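Peroxisomal acyl-CoA oxidase 1A (Solanum lycopersicum, PDB 2FON) probably catalyses the FAD-dependent oxidation of acyl-CoA esters by molecular oxygen, the first step of peroxisomal fatty acid beta-oxidation. Local coordinates at residues V301-M315 and A360-Y374. Numbering follows the deposited sequence.
Sequences VYVRQSIVADASLAM and AYAFRFVGEWLKWLY
V308 drops as a knob into a hole made by F363, V366, G367 and L370, where two antiparallel helices of the C-alpha1 domain pack side by side. The segment axes come within 8.3 Å, and their N-to-C directions differ by 159°. V308 CG1, anti to the backbone N, meets V366 CG1, which leaves V308 CG2 to lie 3.8 Å from L370 CD1. The Q305 and L370 side chains pass each other pointing opposite ways, with Q305 CG 3.6 Å from L370 CB. M315 CG rests on the methyl of A360, and M315 CE approaches the F363 ring obliquely.

One bent hydrogen bond crosses the interface, from R364 NH1 to S312 OG (3.1 Å, 141° at the hydrogen), with OG tilted from the guanidinium plane. S312 OG donates to a lone pair of A309 O in its own helix. Replacing S312 by alanine removes OG, so R364 NH1 would probably lose this acceptor and A309 O its side-chain donor. W44 makes a cation-pi contact with R364.

At the 301 end, V301 CG1 packs on Y374 CB. In an edge-to-face pair, planes at 73°, the Y302 edge sets CD1 over the rim of a Y374 face, 4.2 Å from Y374 CZ.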
ATOM      1  N   VAL B 301       3.023 -18.296 -21.337  1.00 80.98           N
ATOM      2  CA  VAL B 301       1.728 -17.699 -21.635  1.00 80.31           C
ATOM      3  C   VAL B 301       0.650 -18.167 -20.671  1.00 79.92           C
ATOM      4  O   VAL B 301      -0.139 -17.352 -20.197  1.00 79.99           O
ATOM      5  CB  VAL B 301       1.297 -17.995 -23.075  1.00 80.29           C
ATOM      6  CG1 VAL B 301       0.059 -17.184 -23.429  1.00 79.45           C
ATOM      7  CG2 VAL B 301       2.453 -17.703 -24.036  1.00 79.35           C
ATOM      8  N   TYR B 302       0.646 -19.469 -20.373  1.00 79.30           N
ATOM      9  CA  TYR B 302      -0.339 -20.078 -19.503  1.00 78.57           C
ATOM     10  C   TYR B 302      -0.229 -19.478 -18.111  1.00 78.06           C
ATOM     11  O   TYR B 302      -1.218 -19.005 -17.541  1.00 78.43           O
ATOM     12  CB  TYR B 302      -0.151 -21.598 -19.443  1.00 79.50           C
ATOM     13  CG  TYR B 302      -1.205 -22.298 -18.611  1.00 80.15           C
ATOM     14  CD1 TYR B 302      -2.343 -22.872 -19.207  1.00 80.63           C
ATOM     15  CD2 TYR B 302      -1.071 -22.380 -17.219  1.00 80.91           C
ATOM     16  CE1 TYR B 302      -3.319 -23.514 -18.432  1.00 81.34           C
ATOM     17  CE2 TYR B 302      -2.038 -22.992 -16.431  1.00 82.01           C
ATOM     18  CZ  TYR B 302      -3.161 -23.566 -17.032  1.00 82.72           C
ATOM     19  OH  TYR B 302      -4.101 -24.183 -16.204  1.00 82.74           O
ATOM     20  N   VAL B 303       0.973 -19.495 -17.555  1.00 76.82           N
ATOM     21  CA  VAL B 303       1.138 -18.996 -16.222  1.00 75.77           C
ATOM     22  C   VAL B 303       0.798 -17.508 -16.145  1.00 75.25           C
ATOM     23  O   VAL B 303      -0.042 -17.103 -15.332  1.00 75.90           O
ATOM     24  CB  VAL B 303       2.538 -19.229 -15.682  1.00 76.09           C
ATOM     25  CG1 VAL B 303       2.574 -18.795 -14.207  1.00 76.28           C
ATOM     26  CG2 VAL B 303       2.933 -20.700 -15.813  1.00 75.32           C
ATOM     27  N   ARG B 304       1.425 -16.687 -16.978  1.00 73.87           N
ATOM     28  CA  ARG B 304       1.110 -15.279 -16.957  1.00 72.56           C
ATOM     29  C   ARG B 304      -0.418 -15.072 -17.053  1.00 72.17           C
ATOM     30  O   ARG B 304      -0.989 -14.284 -16.296  1.00 73.10           O
ATOM     31  CB  ARG B 304       1.816 -14.529 -18.084  1.00 72.60           C
ATOM     32  CG  ARG B 304       3.303 -14.727 -18.197  1.00 71.85           C
ATOM     33  CD  ARG B 304       4.034 -14.103 -17.059  1.00 71.91           C
ATOM     34  NE  ARG B 304       5.491 -14.049 -17.231  1.00 74.16           N
ATOM     35  CZ  ARG B 304       6.133 -13.781 -18.379  1.00 71.77           C
ATOM     36  NH1 ARG B 304       5.439 -13.518 -19.502  1.00 67.67           N
ATOM     37  NH2 ARG B 304       7.476 -13.748 -18.385  1.00 66.03           N
ATOM     38  N   GLN B 305      -1.081 -15.772 -17.972  1.00 70.55           N
ATOM     39  CA  GLN B 305      -2.523 -15.639 -18.144  1.00 69.04           C
ATOM     40  C   GLN B 305      -3.186 -15.831 -16.794  1.00 68.70           C
ATOM     41  O   GLN B 305      -3.977 -15.012 -16.337  1.00 68.17           O
ATOM     42  CB  GLN B 305      -3.040 -16.682 -19.153  1.00 68.90           C
ATOM     43  CG  GLN B 305      -4.547 -16.604 -19.459  1.00 67.88           C
ATOM     44  CD  GLN B 305      -5.411 -17.292 -18.396  1.00 68.59           C
ATOM     45  OE1 GLN B 305      -5.027 -18.348 -17.848  1.00 68.39           O
ATOM     46  NE2 GLN B 305      -6.581 -16.700 -18.101  1.00 65.27           N
ATOM     47  N   SER B 306      -2.828 -16.935 -16.157  1.00 68.55           N
ATOM     48  CA  SER B 306      -3.378 -17.324 -14.891  1.00 68.26           C
ATOM     49  C   SER B 306      -3.185 -16.229 -13.847  1.00 67.81           C
ATOM     50  O   SER B 306      -4.091 -15.935 -13.070  1.00 68.53           O
ATOM     51  CB  SER B 306      -2.719 -18.620 -14.463  1.00 68.55           C
ATOM     52  OG  SER B 306      -2.958 -18.859 -13.109  1.00 70.60           O
ATOM     53  N   ILE B 307      -2.013 -15.612 -13.836  1.00 66.66           N
ATOM     54  CA  ILE B 307      -1.763 -14.507 -12.914  1.00 65.37           C
ATOM     55  C   ILE B 307      -2.609 -13.246 -13.245  1.00 64.71           C
ATOM     56  O   ILE B 307      -3.083 -12.542 -12.345  1.00 64.37           O
ATOM     57  CB  ILE B 307      -0.244 -14.187 -12.835  1.00 64.40           C
ATOM     58  CG1 ILE B 307       0.454 -15.252 -12.003  1.00 64.20           C
ATOM     59  CG2 ILE B 307      -0.021 -12.834 -12.186  1.00 63.94           C
ATOM     60  CD1 ILE B 307       1.980 -15.507 -12.346  1.00 65.91           C
ATOM     61  N   VAL B 308      -2.781 -12.943 -14.526  1.00 63.92           N
ATOM     62  CA  VAL B 308      -3.657 -11.833 -14.876  1.00 63.17           C
ATOM     63  C   VAL B 308      -5.070 -12.134 -14.421  1.00 63.03           C
ATOM     64  O   VAL B 308      -5.739 -11.273 -13.898  1.00 62.70           O
ATOM     65  CB  VAL B 308      -3.672 -11.499 -16.366  1.00 62.63           C
ATOM     66  CG1 VAL B 308      -4.660 -10.403 -16.594  1.00 61.75           C
ATOM     67  CG2 VAL B 308      -2.286 -11.074 -16.849  1.00 60.94           C
ATOM     68  N   ALA B 309      -5.519 -13.361 -14.642  1.00 63.55           N
ATOM     69  CA  ALA B 309      -6.798 -13.825 -14.121  1.00 63.94           C
ATOM     70  C   ALA B 309      -6.930 -13.563 -12.600  1.00 64.14           C
ATOM     71  O   ALA B 309      -7.872 -12.899 -12.154  1.00 64.63           O
ATOM     72  CB  ALA B 309      -6.973 -15.285 -14.431  1.00 63.36           C
ATOM     73  N   ASP B 310      -5.992 -14.050 -11.807  1.00 63.86           N
ATOM     74  CA  ASP B 310      -6.029 -13.721 -10.405  1.00 65.51           C
ATOM     75  C   ASP B 310      -6.008 -12.195 -10.107  1.00 65.76           C
ATOM     76  O   ASP B 310      -6.540 -11.756  -9.103  1.00 66.61           O
ATOM     77  CB  ASP B 310      -4.985 -14.514  -9.624  1.00 65.48           C
ATOM     78  CG  ASP B 310      -5.336 -16.041  -9.526  1.00 71.98           C
ATOM     79  OD1 ASP B 310      -6.430 -16.508 -10.048  1.00 72.59           O
ATOM     80  OD2 ASP B 310      -4.476 -16.793  -8.939  1.00 77.06           O
ATOM     81  N   ALA B 311      -5.451 -11.366 -10.984  1.00 66.31           N
ATOM     82  CA  ALA B 311      -5.497  -9.919 -10.731  1.00 66.31           C
ATOM     83  C   ALA B 311      -6.913  -9.424 -10.797  1.00 66.68           C
ATOM     84  O   ALA B 311      -7.365  -8.741  -9.912  1.00 67.90           O
ATOM     85  CB  ALA B 311      -4.626  -9.164 -11.666  1.00 66.19           C
ATOM     86  N   SER B 312      -7.636  -9.811 -11.821  1.00 66.79           N
ATOM     87  CA  SER B 312      -9.005  -9.474 -11.863  1.00 67.58           C
ATOM     88  C   SER B 312      -9.713 -10.079 -10.662  1.00 68.24           C
ATOM     89  O   SER B 312     -10.680  -9.502 -10.170  1.00 68.64           O
ATOM     90  CB  SER B 312      -9.649  -9.924 -13.199  1.00 68.25           C
ATOM     91  OG  SER B 312     -10.042 -11.274 -13.215  1.00 67.82           O
ATOM     92  N   LEU B 313      -9.250 -11.212 -10.154  1.00 67.99           N
ATOM     93  CA  LEU B 313      -9.980 -11.761  -9.033  1.00 68.75           C
ATOM     94  C   LEU B 313      -9.790 -10.877  -7.777  1.00 69.17           C
ATOM     95  O   LEU B 313     -10.750 -10.294  -7.293  1.00 70.72           O
ATOM     96  CB  LEU B 313      -9.701 -13.261  -8.837  1.00 68.55           C
ATOM     97  CG  LEU B 313     -10.162 -13.913  -7.530  1.00 68.73           C
ATOM     98  CD1 LEU B 313     -11.616 -14.206  -7.561  1.00 65.98           C
ATOM     99  CD2 LEU B 313      -9.320 -15.181  -7.136  1.00 68.68           C
ATOM    100  N   ALA B 314      -8.578 -10.717  -7.273  1.00 69.22           N
ATOM    101  CA  ALA B 314      -8.335  -9.728  -6.194  1.00 69.36           C
ATOM    102  C   ALA B 314      -8.939  -8.280  -6.463  1.00 69.09           C
ATOM    103  O   ALA B 314      -9.589  -7.713  -5.609  1.00 69.57           O
ATOM    104  CB  ALA B 314      -6.827  -9.662  -5.866  1.00 68.38           C
ATOM    105  N   MET B 315      -8.747  -7.674  -7.623  1.00 67.53           N
ATOM    106  CA  MET B 315      -9.302  -6.367  -7.785  1.00 67.43           C
ATOM    107  C   MET B 315     -10.835  -6.429  -7.553  1.00 68.67           C
ATOM    108  O   MET B 315     -11.414  -5.586  -6.845  1.00 69.29           O
ATOM    109  CB  MET B 315      -8.979  -5.848  -9.172  1.00 67.69           C
ATOM    110  CG  MET B 315      -9.505  -4.485  -9.501  1.00 67.86           C
ATOM    111  SD  MET B 315      -8.468  -3.286  -8.648  1.00 77.01           S
ATOM    112  CE  MET B 315      -7.215  -2.869  -9.864  1.00 74.23           C
ATOM    113  N   ALA B 360     -11.345  -3.844 -13.014  1.00 65.07           N
ATOM    114  CA  ALA B 360     -11.632  -5.253 -12.788  1.00 64.95           C
ATOM    115  C   ALA B 360     -12.280  -5.849 -14.019  1.00 65.50           C
ATOM    116  O   ALA B 360     -11.965  -6.996 -14.409  1.00 65.54           O
ATOM    117  CB  ALA B 360     -12.537  -5.427 -11.603  1.00 64.74           C
ATOM    118  N   TYR B 361     -13.206  -5.095 -14.641  1.00 65.52           N
ATOM    119  CA  TYR B 361     -13.781  -5.574 -15.907  1.00 64.41           C
ATOM    120  C   TYR B 361     -12.705  -5.529 -17.027  1.00 64.61           C
ATOM    121  O   TYR B 361     -12.556  -6.492 -17.776  1.00 65.04           O
ATOM    122  CB  TYR B 361     -15.066  -4.851 -16.241  1.00 63.89           C
ATOM    123  CG  TYR B 361     -16.304  -5.311 -15.480  1.00 62.30           C
ATOM    124  CD1 TYR B 361     -16.554  -4.905 -14.182  1.00 61.29           C
ATOM    125  CD2 TYR B 361     -17.242  -6.135 -16.085  1.00 64.12           C
ATOM    126  CE1 TYR B 361     -17.696  -5.337 -13.472  1.00 60.59           C
ATOM    127  CE2 TYR B 361     -18.410  -6.567 -15.407  1.00 62.35           C
ATOM    128  CZ  TYR B 361     -18.622  -6.154 -14.096  1.00 63.16           C
ATOM    129  OH  TYR B 361     -19.769  -6.581 -13.439  1.00 63.56           O
ATOM    130  N   ALA B 362     -11.886  -4.474 -17.093  1.00 64.09           N
ATOM    131  CA  ALA B 362     -10.846  -4.440 -18.139  1.00 63.42           C
ATOM    132  C   ALA B 362      -9.905  -5.627 -18.029  1.00 63.07           C
ATOM    133  O   ALA B 362      -9.744  -6.359 -19.007  1.00 64.04           O
ATOM    134  CB  ALA B 362     -10.077  -3.113 -18.176  1.00 62.48           C
ATOM    135  N   PHE B 363      -9.299  -5.829 -16.851  1.00 61.94           N
ATOM    136  CA  PHE B 363      -8.400  -6.969 -16.595  1.00 59.84           C
ATOM    137  C   PHE B 363      -9.165  -8.284 -16.727  1.00 59.62           C
ATOM    138  O   PHE B 363      -8.623  -9.270 -17.181  1.00 59.18           O
ATOM    139  CB  PHE B 363      -7.735  -6.885 -15.203  1.00 59.83           C
ATOM    140  CG  PHE B 363      -6.918  -5.604 -14.960  1.00 58.65           C
ATOM    141  CD1 PHE B 363      -6.438  -5.315 -13.687  1.00 58.11           C
ATOM    142  CD2 PHE B 363      -6.630  -4.724 -15.985  1.00 54.98           C
ATOM    143  CE1 PHE B 363      -5.697  -4.128 -13.454  1.00 58.41           C
ATOM    144  CE2 PHE B 363      -5.894  -3.576 -15.790  1.00 53.86           C
ATOM    145  CZ  PHE B 363      -5.436  -3.259 -14.525  1.00 59.01           C
ATOM    146  N   ARG B 364     -10.449  -8.313 -16.406  1.00 59.80           N
ATOM    147  CA  ARG B 364     -11.187  -9.545 -16.747  1.00 60.61           C
ATOM    148  C   ARG B 364     -11.118  -9.929 -18.215  1.00 61.26           C
ATOM    149  O   ARG B 364     -11.018 -11.110 -18.540  1.00 61.79           O
ATOM    150  CB  ARG B 364     -12.649  -9.532 -16.345  1.00 59.63           C
ATOM    151  CG  ARG B 364     -13.161 -10.937 -16.285  1.00 57.29           C
ATOM    152  CD  ARG B 364     -12.468 -11.712 -15.259  1.00 57.05           C
ATOM    153  NE  ARG B 364     -13.152 -12.964 -14.984  1.00 62.57           N
ATOM    154  CZ  ARG B 364     -13.175 -13.569 -13.795  1.00 63.59           C
ATOM    155  NH1 ARG B 364     -12.579 -13.012 -12.751  1.00 65.22           N
ATOM    156  NH2 ARG B 364     -13.837 -14.719 -13.627  1.00 64.25           N
ATOM    157  N   PHE B 365     -11.159  -8.919 -19.086  1.00 61.92           N
ATOM    158  CA  PHE B 365     -11.282  -9.135 -20.513  1.00 61.62           C
ATOM    159  C   PHE B 365      -9.951  -9.318 -21.153  1.00 61.45           C
ATOM    160  O   PHE B 365      -9.794 -10.159 -22.037  1.00 61.60           O
ATOM    161  CB  PHE B 365     -12.079  -8.010 -21.142  1.00 61.71           C
ATOM    162  CG  PHE B 365     -13.515  -7.929 -20.619  1.00 61.92           C
ATOM    163  CD1 PHE B 365     -14.178  -6.687 -20.515  1.00 61.22           C
ATOM    164  CD2 PHE B 365     -14.182  -9.082 -20.226  1.00 58.23           C
ATOM    165  CE1 PHE B 365     -15.458  -6.611 -20.062  1.00 59.71           C
ATOM    166  CE2 PHE B 365     -15.481  -9.019 -19.776  1.00 59.63           C
ATOM    167  CZ  PHE B 365     -16.138  -7.786 -19.703  1.00 60.17           C
ATOM    168  N   VAL B 366      -8.961  -8.599 -20.669  1.00 61.61           N
ATOM    169  CA  VAL B 366      -7.619  -8.891 -21.130  1.00 62.21           C
ATOM    170  C   VAL B 366      -7.272 -10.286 -20.645  1.00 62.60           C
ATOM    171  O   VAL B 366      -6.648 -11.055 -21.352  1.00 63.73           O
ATOM    172  CB  VAL B 366      -6.590  -7.768 -20.801  1.00 62.17           C
ATOM    173  CG1 VAL B 366      -6.019  -7.887 -19.419  1.00 62.97           C
ATOM    174  CG2 VAL B 366      -5.483  -7.797 -21.808  1.00 62.89           C
ATOM    175  N   GLY B 367      -7.782 -10.677 -19.498  1.00 62.95           N
ATOM    176  CA  GLY B 367      -7.717 -12.093 -19.143  1.00 64.80           C
ATOM    177  C   GLY B 367      -8.260 -13.096 -20.165  1.00 65.89           C
ATOM    178  O   GLY B 367      -7.616 -14.128 -20.421  1.00 67.45           O
ATOM    179  N   GLU B 368      -9.434 -12.837 -20.756  1.00 65.77           N
ATOM    180  CA  GLU B 368      -9.991 -13.796 -21.718  1.00 65.42           C
ATOM    181  C   GLU B 368      -9.183 -13.752 -22.965  1.00 64.02           C
ATOM    182  O   GLU B 368      -9.095 -14.746 -23.683  1.00 64.20           O
ATOM    183  CB  GLU B 368     -11.414 -13.457 -22.132  1.00 65.51           C
ATOM    184  CG  GLU B 368     -12.486 -13.586 -21.060  1.00 67.86           C
ATOM    185  CD  GLU B 368     -13.856 -13.061 -21.544  1.00 68.47           C
ATOM    186  OE1 GLU B 368     -14.072 -12.905 -22.781  1.00 69.83           O
ATOM    187  OE2 GLU B 368     -14.707 -12.780 -20.673  1.00 74.82           O
ATOM    188  N   TRP B 369      -8.634 -12.586 -23.278  1.00 62.55           N
ATOM    189  CA  TRP B 369      -7.954 -12.478 -24.544  1.00 61.40           C
ATOM    190  C   TRP B 369      -6.654 -13.264 -24.468  1.00 61.38           C
ATOM    191  O   TRP B 369      -6.168 -13.766 -25.487  1.00 60.29           O
ATOM    192  CB  TRP B 369      -7.761 -11.026 -25.001  1.00 61.46           C
ATOM    193  CG  TRP B 369      -6.875 -10.960 -26.176  1.00 60.17           C
ATOM    194  CD1 TRP B 369      -7.215 -11.203 -27.446  1.00 59.30           C
ATOM    195  CD2 TRP B 369      -5.463 -10.719 -26.165  1.00 58.21           C
ATOM    196  NE1 TRP B 369      -6.101 -11.135 -28.253  1.00 59.33           N
ATOM    197  CE2 TRP B 369      -5.015 -10.831 -27.491  1.00 56.37           C
ATOM    198  CE3 TRP B 369      -4.543 -10.409 -25.160  1.00 58.58           C
ATOM    199  CZ2 TRP B 369      -3.696 -10.641 -27.859  1.00 58.74           C
ATOM    200  CZ3 TRP B 369      -3.206 -10.215 -25.517  1.00 60.47           C
ATOM    201  CH2 TRP B 369      -2.793 -10.349 -26.870  1.00 60.07           C
ATOM    202  N   LEU B 370      -6.126 -13.444 -23.253  1.00 61.62           N
ATOM    203  CA  LEU B 370      -4.898 -14.245 -23.124  1.00 62.10           C
ATOM    204  C   LEU B 370      -5.155 -15.718 -23.247  1.00 62.71           C
ATOM    205  O   LEU B 370      -4.302 -16.467 -23.699  1.00 62.63           O
ATOM    206  CB  LEU B 370      -4.154 -13.941 -21.851  1.00 61.89           C
ATOM    207  CG  LEU B 370      -3.417 -12.599 -21.786  1.00 61.31           C
ATOM    208  CD1 LEU B 370      -2.917 -12.429 -20.396  1.00 58.56           C
ATOM    209  CD2 LEU B 370      -2.264 -12.517 -22.772  1.00 60.59           C
ATOM    210  N   LYS B 371      -6.350 -16.121 -22.839  1.00 64.19           N
ATOM    211  CA  LYS B 371      -6.850 -17.480 -23.032  1.00 65.12           C
ATOM    212  C   LYS B 371      -6.735 -17.770 -24.478  1.00 64.57           C
ATOM    213  O   LYS B 371      -6.244 -18.812 -24.841  1.00 65.00           O
ATOM    214  CB  LYS B 371      -8.328 -17.522 -22.671  1.00 66.42           C
ATOM    215  CG  LYS B 371      -8.845 -18.818 -22.143  1.00 70.66           C
ATOM    216  CD  LYS B 371      -9.510 -18.570 -20.770  1.00 77.08           C
ATOM    217  CE  LYS B 371      -9.751 -19.907 -20.022  1.00 80.41           C
ATOM    218  NZ  LYS B 371     -10.452 -19.691 -18.711  1.00 81.64           N
ATOM    219  N   TRP B 372      -7.188 -16.839 -25.315  1.00 64.91           N
ATOM    220  CA  TRP B 372      -7.121 -17.036 -26.769  1.00 65.26           C
ATOM    221  C   TRP B 372      -5.684 -17.019 -27.215  1.00 65.24           C
ATOM    222  O   TRP B 372      -5.274 -17.885 -27.974  1.00 65.23           O
ATOM    223  CB  TRP B 372      -7.924 -15.991 -27.557  1.00 65.54           C
ATOM    224  CG  TRP B 372      -7.696 -16.058 -29.048  1.00 66.58           C
ATOM    225  CD1 TRP B 372      -8.300 -16.917 -29.945  1.00 67.11           C
ATOM    226  CD2 TRP B 372      -6.777 -15.264 -29.823  1.00 67.79           C
ATOM    227  NE1 TRP B 372      -7.825 -16.692 -31.211  1.00 66.14           N
ATOM    228  CE2 TRP B 372      -6.892 -15.685 -31.168  1.00 68.15           C
ATOM    229  CE3 TRP B 372      -5.859 -14.247 -29.509  1.00 68.19           C
ATOM    230  CZ2 TRP B 372      -6.119 -15.109 -32.206  1.00 68.39           C
ATOM    231  CZ3 TRP B 372      -5.091 -13.671 -30.549  1.00 66.76           C
ATOM    232  CH2 TRP B 372      -5.231 -14.101 -31.868  1.00 67.06           C
ATOM    233  N   LEU B 373      -4.920 -16.043 -26.731  1.00 65.59           N
ATOM    234  CA  LEU B 373      -3.534 -15.927 -27.130  1.00 66.32           C
ATOM    235  C   LEU B 373      -2.762 -17.201 -26.818  1.00 67.14           C
ATOM    236  O   LEU B 373      -1.857 -17.585 -27.561  1.00 66.89           O
ATOM    237  CB  LEU B 373      -2.841 -14.704 -26.518  1.00 66.16           C
ATOM    238  CG  LEU B 373      -1.404 -14.604 -27.076  1.00 66.26           C
ATOM    239  CD1 LEU B 373      -1.322 -14.078 -28.504  1.00 62.30           C
ATOM    240  CD2 LEU B 373      -0.508 -13.812 -26.144  1.00 67.92           C
ATOM    241  N   TYR B 374      -3.132 -17.865 -25.733  1.00 68.58           N
ATOM    242  CA  TYR B 374      -2.510 -19.152 -25.399  1.00 69.91           C
ATOM    243  C   TYR B 374      -2.813 -20.226 -26.434  1.00 69.50           C
ATOM    244  O   TYR B 374      -1.922 -20.974 -26.799  1.00 69.98           O
ATOM    245  CB  TYR B 374      -2.896 -19.629 -23.988  1.00 71.21           C
ATOM    246  CG  TYR B 374      -2.522 -21.067 -23.730  1.00 72.81           C
ATOM    247  CD1 TYR B 374      -1.217 -21.405 -23.358  1.00 75.34           C
ATOM    248  CD2 TYR B 374      -3.463 -22.093 -23.874  1.00 73.25           C
ATOM    249  CE1 TYR B 374      -0.853 -22.740 -23.125  1.00 75.97           C
ATOM    250  CE2 TYR B 374      -3.116 -23.421 -23.648  1.00 74.77           C
ATOM    251  CZ  TYR B 374      -1.803 -23.744 -23.275  1.00 75.23           C
ATOM    252  OH  TYR B 374      -1.434 -25.065 -23.055  1.00 74.46           O
TER